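Local coordinates for 2-methyl-aconitate isomerase (Shewanella oneidensis, PDB 5K87), which catalyses the cis-trans isomerization of 2-methyl-aconitate in the 2-methylcitrate cycle, by which the bacterium breaks down propionate, at residues A[229-234]-A[286-291]. The protein carries 1 engineered substitution. Numbering follows the deposited sequence. Where two conformers were deposited one is given.
Sequences INAEDL and FVAPPK
Val-287 N donates to Ile-229 O of strand 225-230 at 2.9 Å, and Val-287 O accepts a straight bond from Ala-231 N, just past the strand end (2.8 Å, 172° at the hydrogen). That same oxygen also takes a water, which in turn accepts from Glu-232 N. Ile-229 O has a second neighbour, the CA-H of Phe-286. On the face of this parallel pair carrying Ile-229 and Phe-286 (CG1 to CB 4.1 Å), the 3-10 turn brings in Ala-231 and Leu-234 from beyond the strand end: Ala-231 CB lies at the Phe-286 ring edge, 3.7 Å from CD2, while Leu-234 CD1 meets Phe-286 CB at 4.0 Å. Phe-286 CG sits between its backbone N and carbonyl carbon (chi1 58°), and chi2 of -85° puts CD2 beside Ala-231 CB. Across the other face, Asn-230 OD1 touches Val-287 CG2 at 3.6 Å. Further out, Tyr-236 meets the Phe-286 ring, strand 308-314 pairs with 283-288 on its other edge, and helix 249-266 packs on Leu-234. The Phe-286 side chain is about 9 Å from that of substrate-binding His-319, outside the site itself. Strand 225-230 thus enters its turn without an immediate break in pairing: Val-287 O binds the turn's first N-H, and the water extends that link to the second.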
loop_
_atom_site.group_PDB
_atom_site.type_symbol
_atom_site.label_atom_id
_atom_site.label_comp_id
_atom_site.label_asym_id
_atom_site.label_seq_id
_atom_site.Cartn_x
_atom_site.Cartn_y
_atom_site.Cartn_z
ATOM N N ILE A 229 3.426 28.604 -1.874
ATOM C CA ILE A 229 2.554 29.682 -1.429
ATOM C C ILE A 229 2.557 29.715 0.094
ATOM O O ILE A 229 2.965 28.754 0.739
ATOM C CB ILE A 229 1.134 29.512 -1.993
ATOM C CG1 ILE A 229 0.605 28.113 -1.679
ATOM C CG2 ILE A 229 1.132 29.752 -3.505
ATOM C CD1 ILE A 229 -0.624 27.737 -2.484
ATOM N N ASN A 230 2.149 30.835 0.675
ATOM C CA ASN A 230 2.097 30.950 2.121
ATOM C C ASN A 230 0.884 30.217 2.681
ATOM O O ASN A 230 -0.238 30.404 2.201
ATOM C CB ASN A 230 2.055 32.408 2.562
ATOM C CG ASN A 230 3.376 33.121 2.350
ATOM O OD1 ASN A 230 4.444 32.508 2.394
ATOM N ND2 ASN A 230 3.308 34.427 2.113
ATOM N N ALA A 231 1.107 29.393 3.703
ATOM C CA ALA A 231 0.030 28.644 4.339
ATOM C C ALA A 231 -1.148 29.548 4.720
ATOM O O ALA A 231 -2.312 29.199 4.494
ATOM C CB ALA A 231 0.549 27.916 5.567
ATOM N N GLU A 232 -0.851 30.715 5.288
ATOM C CA GLU A 232 -1.905 31.586 5.804
ATOM C C GLU A 232 -2.828 32.109 4.710
ATOM O O GLU A 232 -3.997 32.386 4.971
ATOM C CB GLU A 232 -1.322 32.750 6.615
ATOM C CG GLU A 232 -0.549 33.768 5.800
ATOM C CD GLU A 232 -0.089 34.949 6.639
ATOM O OE1 GLU A 232 -0.396 34.973 7.849
ATOM O OE2 GLU A 232 0.580 35.849 6.090
ATOM N N ASP A 233 -2.315 32.228 3.489
ATOM C CA ASP A 233 -3.136 32.672 2.363
ATOM C C ASP A 233 -4.189 31.637 1.971
ATOM O O ASP A 233 -5.122 31.938 1.225
ATOM C CB ASP A 233 -2.263 33.024 1.157
ATOM C CG ASP A 233 -1.392 34.241 1.405
ATOM O OD1 ASP A 233 -1.656 34.984 2.378
ATOM O OD2 ASP A 233 -0.447 34.457 0.620
ATOM N N LEU A 234 -4.028 30.419 2.477
ATOM C CA LEU A 234 -4.972 29.336 2.243
ATOM C C LEU A 234 -5.784 29.017 3.491
ATOM O O LEU A 234 -6.613 28.104 3.481
ATOM C CB LEU A 234 -4.217 28.079 1.809
ATOM C CG LEU A 234 -3.357 28.195 0.554
ATOM C CD1 LEU A 234 -2.372 27.037 0.485
ATOM C CD2 LEU A 234 -4.241 28.230 -0.678
ATOM N N PHE A 286 2.973 24.496 0.422
ATOM C CA PHE A 286 2.726 25.674 1.238
ATOM C C PHE A 286 3.682 25.743 2.419
ATOM O O PHE A 286 4.115 24.710 2.944
ATOM C CB PHE A 286 1.244 25.843 1.623
ATOM C CG PHE A 286 0.630 24.684 2.369
ATOM C CD1 PHE A 286 0.108 23.595 1.682
ATOM C CD2 PHE A 286 0.495 24.719 3.749
ATOM C CE1 PHE A 286 -0.496 22.550 2.363
ATOM C CE2 PHE A 286 -0.113 23.677 4.429
ATOM C CZ PHE A 286 -0.607 22.593 3.732
ATOM N N VAL A 287 4.030 26.971 2.807
ATOM C CA VAL A 287 5.105 27.203 3.764
ATOM C C VAL A 287 4.642 28.092 4.912
ATOM O O VAL A 287 3.687 28.859 4.771
ATOM C CB VAL A 287 6.340 27.867 3.085
ATOM C CG1 VAL A 287 6.793 27.046 1.893
ATOM C CG2 VAL A 287 6.044 29.311 2.658
ATOM N N ALA A 288 5.330 27.994 6.042
ATOM C CA ALA A 288 5.035 28.836 7.190
ATOM C C ALA A 288 6.251 28.912 8.095
ATOM O O ALA A 288 7.129 28.050 8.035
ATOM C CB ALA A 288 3.851 28.284 7.959
ATOM N N PRO A 289 6.316 29.957 8.945
ATOM C CA PRO A 289 7.388 29.994 9.948
ATOM C C PRO A 289 7.258 28.833 10.938
ATOM O O PRO A 289 6.202 28.205 11.003
ATOM C CB PRO A 289 7.142 31.335 10.662
ATOM C CG PRO A 289 6.375 32.162 9.679
ATOM C CD PRO A 289 5.497 31.188 8.960
ATOM N N PRO A 290 8.319 28.553 11.704
ATOM C CA PRO A 290 8.292 27.462 12.679
ATOM C C PRO A 290 7.105 27.543 13.621
ATOM O O PRO A 290 6.723 28.630 14.084
ATOM C CB PRO A 290 9.584 27.675 13.469
ATOM C CG PRO A 290 10.494 28.316 12.494
ATOM C CD PRO A 290 9.630 29.221 11.670
ATOM N N LYS A 291 6.527 26.383 13.901
ATOM C CA LYS A 291 5.444 26.261 14.856
ATOM C C LYS A 291 5.465 24.815 15.318
ATOM O O LYS A 291 5.723 23.903 14.524
ATOM C CB LYS A 291 4.103 26.627 14.208
ATOM C CG LYS A 291 2.940 26.718 15.181
ATOM C CD LYS A 291 1.663 27.179 14.489
ATOM C CE LYS A 291 0.562 27.447 15.508
ATOM N NZ LYS A 291 -0.727 27.840 14.868
HETATM O O HOH W 1 2.063 30.951 6.276
#